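Local structure of 433aa long hypothetical phosphoribosylglycinamide formyl transferase (Pyrococcus horikoshii, 2DWC) at residues V2-L7 with G105-P110; I155-H160 with Y173-P178; M339-A344 with L391-D396. The protein is of unproven function but belongs to the ATP-grasp enzymes, with a preATP-grasp domain, an ATP-grasp domain and a PurT-type C-terminal domain, and binds ADP. One frame throughout, in Å; residues are numbered along the deposited sequence.

Interaction 1: V2-L7 with G105-P110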
loop_
_atom_site.group_PDB
_atom_site.type_symbol
_atom_site.label_atom_id
_atom_site.label_comp_id
_atom_site.label_asym_id
_atom_site.label_seq_id
_atom_site.Cartn_x
_atom_site.Cartn_y
_atom_site.Cartn_z
ATOM N N VAL B 2 3.867 32.342 0.013
ATOM C CA VAL B 2 3.158 31.619 1.114
ATOM C C VAL B 2 2.235 30.502 0.591
ATOM O O VAL B 2 1.864 30.461 -0.592
ATOM C CB VAL B 2 2.305 32.592 2.008
ATOM C CG1 VAL B 2 3.228 33.764 2.478
ATOM C CG2 VAL B 2 1.116 33.132 1.254
ATOM N N VAL B 3 1.885 29.590 1.494
ATOM C CA VAL B 3 0.986 28.461 1.175
ATOM C C VAL B 3 -0.402 28.977 0.789
ATOM O O VAL B 3 -1.035 29.726 1.557
ATOM C CB VAL B 3 0.860 27.542 2.414
ATOM C CG1 VAL B 3 -0.244 26.511 2.215
ATOM C CG2 VAL B 3 2.192 26.887 2.735
ATOM N N MET B 4 -0.904 28.568 -0.380
ATOM C CA MET B 4 -2.186 29.063 -0.851
ATOM C C MET B 4 -3.386 28.234 -0.477
ATOM O O MET B 4 -4.501 28.689 -0.722
ATOM C CB MET B 4 -2.164 29.267 -2.374
ATOM C CG MET B 4 -2.059 27.944 -3.161
ATOM S SD MET B 4 -2.113 28.419 -4.946
ATOM C CE MET B 4 -0.481 29.145 -5.075
ATOM N N ILE B 5 -3.192 27.020 0.091
ATOM C CA ILE B 5 -4.351 26.242 0.499
ATOM C C ILE B 5 -4.497 26.367 2.040
ATOM O O ILE B 5 -3.750 27.091 2.664
ATOM C CB ILE B 5 -4.222 24.745 0.151
ATOM C CG1 ILE B 5 -2.997 24.122 0.841
ATOM C CG2 ILE B 5 -4.046 24.579 -1.385
ATOM C CD1 ILE B 5 -3.084 22.530 0.895
ATOM N N LYS B 6 -5.483 25.698 2.616
ATOM C CA LYS B 6 -5.676 25.759 4.056
ATOM C C LYS B 6 -5.928 24.367 4.609
ATOM O O LYS B 6 -6.011 23.375 3.871
ATOM C CB LYS B 6 -6.853 26.644 4.391
ATOM C CG LYS B 6 -8.143 26.163 3.732
ATOM C CD LYS B 6 -9.206 27.255 3.818
ATOM C CE LYS B 6 -10.416 26.907 2.969
ATOM N NZ LYS B 6 -11.039 25.657 3.475
ATOM N N LEU B 7 -6.040 24.295 5.926
ATOM C CA LEU B 7 -6.306 23.018 6.605
ATOM C C LEU B 7 -7.597 22.436 6.018
ATOM O O LEU B 7 -8.645 23.132 5.874
ATOM C CB LEU B 7 -6.454 23.287 8.133
ATOM C CG LEU B 7 -6.895 22.099 9.011
ATOM C CD1 LEU B 7 -5.800 21.089 9.182
ATOM C CD2 LEU B 7 -7.286 22.639 10.397
ATOM N N GLY B 105 -2.611 30.875 -9.231
ATOM C CA GLY B 105 -3.435 30.260 -8.214
ATOM C C GLY B 105 -3.472 28.735 -8.117
ATOM O O GLY B 105 -4.399 28.203 -7.505
ATOM N N TYR B 106 -2.522 28.029 -8.743
ATOM C CA TYR B 106 -2.504 26.570 -8.601
ATOM C C TYR B 106 -1.407 26.266 -7.614
ATOM O O TYR B 106 -0.295 26.817 -7.729
ATOM C CB TYR B 106 -2.163 25.877 -9.927
ATOM C CG TYR B 106 -3.272 26.048 -10.920
ATOM C CD1 TYR B 106 -3.200 27.033 -11.897
ATOM C CD2 TYR B 106 -4.431 25.273 -10.837
ATOM C CE1 TYR B 106 -4.249 27.262 -12.767
ATOM C CE2 TYR B 106 -5.500 25.497 -11.733
ATOM C CZ TYR B 106 -5.384 26.492 -12.676
ATOM O OH TYR B 106 -6.418 26.726 -13.542
ATOM N N PHE B 107 -1.663 25.290 -6.736
ATOM C CA PHE B 107 -0.743 24.975 -5.664
ATOM C C PHE B 107 0.414 24.047 -6.086
ATOM O O PHE B 107 0.227 22.848 -6.296
ATOM C CB PHE B 107 -1.536 24.361 -4.485
ATOM C CG PHE B 107 -0.683 24.018 -3.296
ATOM C CD1 PHE B 107 0.295 24.925 -2.841
ATOM C CD2 PHE B 107 -0.844 22.805 -2.633
ATOM C CE1 PHE B 107 1.111 24.625 -1.730
ATOM C CE2 PHE B 107 -0.016 22.496 -1.492
ATOM C CZ PHE B 107 0.955 23.427 -1.064
ATOM N N VAL B 108 1.592 24.641 -6.224
ATOM C CA VAL B 108 2.825 23.927 -6.567
ATOM C C VAL B 108 3.538 23.566 -5.263
ATOM O O VAL B 108 3.751 24.427 -4.381
ATOM C CB VAL B 108 3.713 24.822 -7.433
ATOM C CG1 VAL B 108 5.040 24.141 -7.751
ATOM C CG2 VAL B 108 2.957 25.157 -8.738
ATOM N N VAL B 109 3.917 22.294 -5.149
ATOM C CA VAL B 109 4.518 21.738 -3.928
ATOM C C VAL B 109 6.034 21.691 -3.941
ATOM O O VAL B 109 6.639 21.266 -4.934
ATOM C CB VAL B 109 4.039 20.271 -3.771
ATOM C CG1 VAL B 109 4.838 19.523 -2.677
ATOM C CG2 VAL B 109 2.522 20.273 -3.485
ATOM N N PRO B 110 6.684 22.158 -2.862
ATOM C CA PRO B 110 6.140 22.754 -1.618
ATOM C C PRO B 110 5.777 24.207 -1.941
ATOM O O PRO B 110 4.858 24.791 -1.332
ATOM C CB PRO B 110 7.295 22.585 -0.624
ATOM C CG PRO B 110 8.509 22.710 -1.503
ATOM C CD PRO B 110 8.134 21.916 -2.757
#

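Interaction 2: I155-H160 with Y173-P178. With ADP (adenosine-5'-diphosphate), chain H.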
loop_
_atom_site.group_PDB
_atom_site.type_symbol
_atom_site.label_atom_id
_atom_site.label_comp_id
_atom_site.label_asym_id
_atom_site.label_seq_id
_atom_site.Cartn_x
_atom_site.Cartn_y
_atom_site.Cartn_z
ATOM N N ILE B 155 41.101 25.237 -0.773
ATOM C CA ILE B 155 40.250 24.323 -0.006
ATOM C C ILE B 155 41.089 23.196 0.581
ATOM O O ILE B 155 40.839 22.746 1.696
ATOM C CB ILE B 155 39.148 23.722 -0.903
ATOM C CG1 ILE B 155 38.127 24.810 -1.261
ATOM C CG2 ILE B 155 38.509 22.532 -0.216
ATOM C CD1 ILE B 155 37.412 25.415 -0.068
ATOM N N GLY B 156 42.090 22.756 -0.178
ATOM C CA GLY B 156 42.962 21.682 0.275
ATOM C C GLY B 156 42.530 20.359 -0.321
ATOM O O GLY B 156 41.346 20.163 -0.580
ATOM N N TYR B 157 43.468 19.445 -0.548
ATOM C CA TYR B 157 43.110 18.161 -1.129
ATOM C C TYR B 157 42.977 17.104 -0.037
ATOM O O TYR B 157 43.576 17.229 1.031
ATOM C CB TYR B 157 44.154 17.718 -2.164
ATOM C CG TYR B 157 44.462 18.756 -3.230
ATOM C CD1 TYR B 157 45.479 19.702 -3.039
ATOM C CD2 TYR B 157 43.752 18.786 -4.432
ATOM C CE1 TYR B 157 45.780 20.650 -4.027
ATOM C CE2 TYR B 157 44.041 19.725 -5.423
ATOM C CZ TYR B 157 45.060 20.656 -5.216
ATOM O OH TYR B 157 45.359 21.585 -6.192
ATOM N N PRO B 158 42.142 16.078 -0.267
ATOM C CA PRO B 158 41.333 15.879 -1.472
ATOM C C PRO B 158 40.099 16.776 -1.350
ATOM O O PRO B 158 39.631 17.031 -0.245
ATOM C CB PRO B 158 40.938 14.395 -1.401
ATOM C CG PRO B 158 41.877 13.811 -0.417
ATOM C CD PRO B 158 42.051 14.897 0.598
ATOM N N CYS B 159 39.584 17.256 -2.475
ATOM C CA CYS B 159 38.387 18.090 -2.447
ATOM C C CYS B 159 37.391 17.599 -3.499
ATOM O O CYS B 159 37.743 16.845 -4.408
ATOM C CB CYS B 159 38.737 19.571 -2.670
ATOM S SG CYS B 159 39.672 19.923 -4.191
ATOM N N HIS B 160 36.135 18.008 -3.348
ATOM C CA HIS B 160 35.080 17.610 -4.278
ATOM C C HIS B 160 34.693 18.779 -5.180
ATOM O O HIS B 160 34.399 19.859 -4.679
ATOM C CB HIS B 160 33.826 17.182 -3.497
ATOM C CG HIS B 160 34.050 16.011 -2.598
ATOM N ND1 HIS B 160 33.777 14.715 -2.984
ATOM C CD2 HIS B 160 34.548 15.932 -1.342
ATOM C CE1 HIS B 160 34.096 13.890 -2.003
ATOM N NE2 HIS B 160 34.565 14.602 -0.995
ATOM N N TYR B 173 33.737 15.487 -9.470
ATOM C CA TYR B 173 35.046 14.865 -9.490
ATOM C C TYR B 173 35.672 14.854 -8.098
ATOM O O TYR B 173 35.424 15.751 -7.292
ATOM C CB TYR B 173 35.968 15.609 -10.455
ATOM C CG TYR B 173 37.067 14.734 -11.006
ATOM C CD1 TYR B 173 36.850 13.947 -12.135
ATOM C CD2 TYR B 173 38.306 14.664 -10.380
ATOM C CE1 TYR B 173 37.848 13.104 -12.633
ATOM C CE2 TYR B 173 39.315 13.823 -10.863
ATOM C CZ TYR B 173 39.077 13.045 -11.992
ATOM O OH TYR B 173 40.055 12.194 -12.468
ATOM N N PHE B 174 36.459 13.823 -7.802
ATOM C CA PHE B 174 37.139 13.759 -6.523
ATOM C C PHE B 174 38.591 14.125 -6.808
ATOM O O PHE B 174 39.378 13.288 -7.251
ATOM C CB PHE B 174 37.068 12.359 -5.926
ATOM C CG PHE B 174 37.572 12.285 -4.514
ATOM C CD1 PHE B 174 37.071 13.149 -3.545
ATOM C CD2 PHE B 174 38.519 11.332 -4.139
ATOM C CE1 PHE B 174 37.495 13.070 -2.216
ATOM C CE2 PHE B 174 38.954 11.242 -2.809
ATOM C CZ PHE B 174 38.435 12.116 -1.844
ATOM N N VAL B 175 38.935 15.385 -6.560
ATOM C CA VAL B 175 40.286 15.896 -6.815
ATOM C C VAL B 175 41.261 15.551 -5.686
ATOM O O VAL B 175 41.183 16.099 -4.588
ATOM C CB VAL B 175 40.234 17.434 -7.004
ATOM C CG1 VAL B 175 41.631 17.993 -7.274
ATOM C CG2 VAL B 175 39.294 17.769 -8.148
ATOM N N LYS B 176 42.191 14.642 -5.966
ATOM C CA LYS B 176 43.158 14.237 -4.957
ATOM C C LYS B 176 44.416 15.097 -4.990
ATOM O O LYS B 176 45.160 15.184 -4.007
ATOM C CB LYS B 176 43.516 12.762 -5.146
ATOM C CG LYS B 176 42.374 11.804 -4.810
ATOM C CD LYS B 176 42.832 10.353 -4.890
ATOM C CE LYS B 176 41.783 9.405 -4.312
ATOM N NZ LYS B 176 42.252 7.982 -4.330
ATOM N N GLY B 177 44.641 15.745 -6.124
ATOM C CA GLY B 177 45.806 16.594 -6.258
ATOM C C GLY B 177 45.676 17.511 -7.452
ATOM O O GLY B 177 44.767 17.356 -8.276
ATOM N N PRO B 178 46.585 18.486 -7.575
ATOM C CA PRO B 178 46.595 19.453 -8.675
ATOM C C PRO B 178 46.497 18.812 -10.050
ATOM O O PRO B 178 46.006 19.428 -10.991
ATOM C CB PRO B 178 47.927 20.173 -8.488
ATOM C CG PRO B 178 48.097 20.167 -7.001
ATOM C CD PRO B 178 47.678 18.758 -6.624
HETATM P PB ADP H . 24.348 14.526 -5.885
HETATM O O1B ADP H . 22.892 14.764 -5.762
HETATM O O2B ADP H . 24.985 13.047 -5.826
HETATM O O3B ADP H . 25.328 15.596 -6.580
HETATM P PA ADP H . 26.321 15.276 -4.037
HETATM O O1A ADP H . 27.152 15.463 -5.247
HETATM O O2A ADP H . 26.255 16.624 -3.163
HETATM O O3A ADP H . 24.794 14.901 -4.384
HETATM O "O5'" ADP H . 26.892 14.113 -3.087
HETATM C "C5'" ADP H . 27.045 12.782 -3.586
HETATM C "C4'" ADP H . 27.935 11.997 -2.625
HETATM O "O4'" ADP H . 29.316 12.383 -2.722
HETATM C "C3'" ADP H . 27.538 12.328 -1.187
HETATM O "O3'" ADP H . 26.392 11.550 -0.829
HETATM C "C2'" ADP H . 28.781 11.775 -0.496
HETATM O "O2'" ADP H . 28.784 10.349 -0.595
HETATM C "C1'" ADP H . 29.873 12.356 -1.395
HETATM N N9 ADP H . 30.187 13.754 -1.017
HETATM C C8 ADP H . 29.680 14.853 -1.565
HETATM N N7 ADP H . 30.215 15.928 -0.982
HETATM C C5 ADP H . 31.071 15.506 -0.064
HETATM C C6 ADP H . 31.904 16.143 0.854
HETATM N N6 ADP H . 31.983 17.468 0.885
HETATM N N1 ADP H . 32.648 15.392 1.680
HETATM C C2 ADP H . 32.607 14.073 1.634
HETATM N N3 ADP H . 31.830 13.436 0.772
HETATM C C4 ADP H . 31.057 14.118 -0.080
#

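Interaction 3: M339-A344 with L391-D396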
loop_
_atom_site.group_PDB
_atom_site.type_symbol
_atom_site.label_atom_id
_atom_site.label_comp_id
_atom_site.label_asym_id
_atom_site.label_seq_id
_atom_site.Cartn_x
_atom_site.Cartn_y
_atom_site.Cartn_z
ATOM N N MET B 339 8.503 5.716 14.489
ATOM C CA MET B 339 8.780 4.632 13.549
ATOM C C MET B 339 8.035 3.375 14.075
ATOM O O MET B 339 7.832 3.240 15.286
ATOM C CB MET B 339 10.298 4.425 13.559
ATOM C CG MET B 339 10.842 3.234 12.851
ATOM S SD MET B 339 12.638 3.440 13.013
ATOM C CE MET B 339 12.920 2.821 14.807
ATOM N N LEU B 340 7.601 2.473 13.186
ATOM C CA LEU B 340 6.912 1.271 13.628
ATOM C C LEU B 340 7.898 0.131 13.907
ATOM O O LEU B 340 7.798 -0.569 14.936
ATOM C CB LEU B 340 5.876 0.835 12.575
ATOM C CG LEU B 340 5.135 -0.476 12.860
ATOM C CD1 LEU B 340 4.303 -0.352 14.134
ATOM C CD2 LEU B 340 4.258 -0.832 11.679
ATOM N N ILE B 341 8.870 -0.049 13.014
ATOM C CA ILE B 341 9.868 -1.132 13.153
ATOM C C ILE B 341 11.077 -0.791 12.291
ATOM O O ILE B 341 10.931 -0.152 11.246
ATOM C CB ILE B 341 9.249 -2.494 12.716
ATOM C CG1 ILE B 341 10.236 -3.657 12.956
ATOM C CG2 ILE B 341 8.880 -2.463 11.213
ATOM C CD1 ILE B 341 9.610 -5.062 12.646
ATOM N N PRO B 342 12.293 -1.124 12.751
ATOM C CA PRO B 342 13.463 -0.816 11.922
ATOM C C PRO B 342 13.336 -1.565 10.592
ATOM O O PRO B 342 12.786 -2.673 10.553
ATOM C CB PRO B 342 14.640 -1.364 12.749
ATOM C CG PRO B 342 14.174 -1.144 14.185
ATOM C CD PRO B 342 12.713 -1.625 14.085
ATOM N N ALA B 343 13.871 -0.968 9.527
ATOM C CA ALA B 343 13.778 -1.630 8.210
ATOM C C ALA B 343 14.856 -1.127 7.293
ATOM O O ALA B 343 15.598 -0.211 7.623
ATOM C CB ALA B 343 12.349 -1.392 7.577
ATOM N N ALA B 344 14.968 -1.747 6.133
ATOM C CA ALA B 344 15.984 -1.352 5.175
ATOM C C ALA B 344 15.528 -1.704 3.782
ATOM O O ALA B 344 14.628 -2.532 3.605
ATOM C CB ALA B 344 17.296 -2.134 5.461
ATOM N N LEU B 391 12.724 -4.983 0.309
ATOM C CA LEU B 391 12.405 -4.305 1.587
ATOM C C LEU B 391 12.507 -5.382 2.662
ATOM O O LEU B 391 12.040 -6.489 2.447
ATOM C CB LEU B 391 10.947 -3.851 1.610
ATOM C CG LEU B 391 10.515 -2.467 1.159
ATOM C CD1 LEU B 391 8.977 -2.398 1.191
ATOM C CD2 LEU B 391 11.104 -1.426 2.104
ATOM N N ALA B 392 13.073 -5.064 3.818
ATOM C CA ALA B 392 13.155 -6.061 4.871
ATOM C C ALA B 392 13.030 -5.336 6.210
ATOM O O ALA B 392 13.472 -4.191 6.333
ATOM C CB ALA B 392 14.501 -6.803 4.811
ATOM N N TRP B 393 12.456 -5.994 7.211
ATOM C CA TRP B 393 12.332 -5.343 8.533
ATOM C C TRP B 393 12.790 -6.302 9.636
ATOM O O TRP B 393 12.744 -7.526 9.474
ATOM C CB TRP B 393 10.882 -4.948 8.792
ATOM C CG TRP B 393 9.842 -6.005 8.323
ATOM C CD1 TRP B 393 9.242 -6.966 9.100
ATOM C CD2 TRP B 393 9.385 -6.250 6.972
ATOM N NE1 TRP B 393 8.456 -7.795 8.323
ATOM C CE2 TRP B 393 8.525 -7.374 7.017
ATOM C CE3 TRP B 393 9.626 -5.634 5.731
ATOM C CZ2 TRP B 393 7.894 -7.896 5.866
ATOM C CZ3 TRP B 393 9.001 -6.156 4.577
ATOM C CH2 TRP B 393 8.141 -7.273 4.659
ATOM N N ASP B 394 13.173 -5.729 10.769
ATOM C CA ASP B 394 13.627 -6.562 11.897
ATOM C C ASP B 394 13.799 -5.643 13.091
ATOM O O ASP B 394 13.965 -4.454 12.950
ATOM C CB ASP B 394 14.975 -7.199 11.581
ATOM C CG ASP B 394 15.331 -8.314 12.558
ATOM O OD1 ASP B 394 16.019 -8.052 13.568
ATOM O OD2 ASP B 394 14.896 -9.448 12.307
ATOM N N LYS B 395 13.750 -6.223 14.284
ATOM C CA LYS B 395 13.978 -5.440 15.491
ATOM C C LYS B 395 15.374 -4.861 15.467
ATOM O O LYS B 395 15.654 -3.839 16.120
ATOM C CB LYS B 395 13.801 -6.341 16.714
ATOM C CG LYS B 395 12.356 -6.626 17.005
ATOM C CD LYS B 395 12.174 -7.542 18.214
ATOM C CE LYS B 395 10.683 -7.710 18.554
ATOM N NZ LYS B 395 9.890 -8.236 17.402
ATOM N N ASP B 396 16.277 -5.512 14.742
ATOM C CA ASP B 396 17.666 -5.065 14.634
ATOM C C ASP B 396 17.874 -4.531 13.229
ATOM O O ASP B 396 17.823 -5.306 12.254
ATOM C CB ASP B 396 18.600 -6.265 14.895
ATOM C CG ASP B 396 20.088 -5.908 14.898
ATOM O OD1 ASP B 396 20.866 -6.694 15.486
ATOM O OD2 ASP B 396 20.518 -4.891 14.330
#

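Interaction 1: V2-L7 with G105-P110
The sulfur of Met4 rests against backbone: SD lies 3.4 Å from Gly105 O and remains close to the chain as it passes from Tyr106 into Phe107. The thioether thus runs against peptide groups, and the bend at its last torsion (chi3 72°) turns the methyl carbon CE to within 3.5 Å of Tyr106 O. Nearer its root, the same side chain meets Phe107 obliquely, with Met4 CG 3.8 Å from Phe107 CD1. Ile5 supplies the second apolar partner and crosses the phenylalanine side chain at about a right angle. Its CG1 lies over one face of the ring, displaced toward the rim, while Ile5 CG2 reaches Phe107 CD2 at 3.9 Å and Ile5 CD1 touches Phe107 CE2 at the same distance. CB of Phe107 points toward the N-terminal segment, and CG lies anti to the backbone N (chi1 -179°). Met4 is met mainly on the CD1 side of the ring and Ile5 on the CD2 side. The pairing therefore depends on dispersion and shape, between two segments of irregular backbone, and illustrates an N-terminal tail that packs on a domain through a few nonpolar groups. Gly105 has a positive phi and is the C-prime residue of a Schellman motif, which closes helix 95-103 through Tyr106 N to Phe101 O and Gly105 N to Glu102 O. Beyond that helix end, Phe107 and Val109 make backbone hydrogen bonds to Ile86 of strand 85-88, an outer strand of the parallel sheet, and Phe107 also packs on Leu273 and on Val321 of helix 313-322. The tail is thereby laid at the surface where the preATP-grasp region meets these later parts of the chain.

Interaction 2: I155-H160 with Y173-P178
Cys159 and Val175 form an antiparallel hydrogen-bonded pair, gripping each other through Cys159 N to Val175 O and Val175 N to Cys159 O, both 2.9 Å, while His160 and Phe174 follow as a non-hydrogen-bonded pair. The second of these bonds is bent at its hydrogen (139°), although its donor lies almost on the line of the carbonyl. On the face carrying Cys159, the thiol SG packs against Val175 CB at 3.8 Å. Just before the strand, a cis peptide joins Tyr157 to Pro158, and the tyrosine ring lies across the other segment: Gly177 CA and Pro178 CD each make a CH-pi contact over one and the same face, while Val175 CG1 approaches the edge, 3.5 Å from Tyr157 CE2. The phenol OH is hydrogen-bonded to Glu153 of the preceding helix. Phe174 touches two partners. Pro158 lies alongside it, pointing the same way, with CB 3.4 Å from Phe174 CZ, and the imidazole meets it obliquely, the ring planes at 46°. Phe174 CD1 lies over one face of the His160 ring, offset toward the rim and 3.4 Å from His160 CE1; over the centre of the opposite face stands ADP C5, 3.7 Å above the plane. His204, also in the pocket, is hydrogen-bonded to His160 NE2 through ND1 and meets Phe174 edge-to-face. Imidazole is thus held between nucleotide and protein, as part of a beta hairpin in the ATP-grasp domain that flanks the adenine pocket.

Interaction 3: M339-A344 with L391-D396
Ile341 and Trp393 meet obliquely, the isoleucine touching the tryptophan with both of its branches. Ile341 CG2 lies 4.0 Å from Trp393 CB. CG1 is anti to the backbone N (chi1 -176°), and with chi2 also extended (175°) CD1 reaches Trp393 CD1, at the five-membered end of the indole. Ala343 stands beside the same root, its CB 4.0 Å from Trp393 CB on one face of the sheet. This is a non-hydrogen-bonded antiparallel pair whose CA atoms are also only 4.0 Å apart, a close approach that brings a small methyl against the start of a large side chain. Pro342 turns its ring differently, onto a backbone oxygen: CB is 3.2 Å from Asp394 O, and CD is almost as near. Its own carbonyl accepts Asp394 N at 3.1 Å, a fairly straight bond whose donor is tilted 34° from the carbonyl plane. One residue pair beyond Ala343 and Trp393, Ala344 and Ala392 exchange N-H...O bonds in both directions, placing their methyls on the other face, where Ala392 meets helix 397-409. Asp394 OD1 accepts Asp396 N at 2.8 Å in an Asx turn, and Asp396, the N-cap residue, bonds Glu398 N through OD2. Around the apolar patch, Leu340 of the second subunit packs on Ile341 and Pro308 of that subunit on Trp393. The chemistry is accordingly divided by place. Backbone bonds fix the register of strands 343-349 and 386-393, and Ile341, Ala343 and Trp393 form an apolar patch that adjoins residues of the second subunit. Asp394 OD1 closes the Asx turn, and Asp396, as N-cap, probably stabilises the start of helix 397-409, as carboxylates near a helix N-terminus commonly do.

In the fold
The three contacts, with centres 34 to 42 Å apart and no residue shared, show how the chemistry of a contact follows its place in the fold. Interaction 1 is a surface contact between irregular segments and relies on sulfur and apolar packing. Interactions 2 and 3 are partly buried and begin from antiparallel strand pairing: interaction 2 joins neighbouring hairpin strands in a four-stranded sheet, whereas interaction 3 joins strands distant in sequence within the large mixed sheet. Several residues of interaction 3 meet the second subunit, and one of interaction 1 does. Interaction 2 adds aromatic contacts beside the nucleotide; interaction 3 sets aliphatic groups against a tryptophan and adds an Asx turn and a helix N-cap.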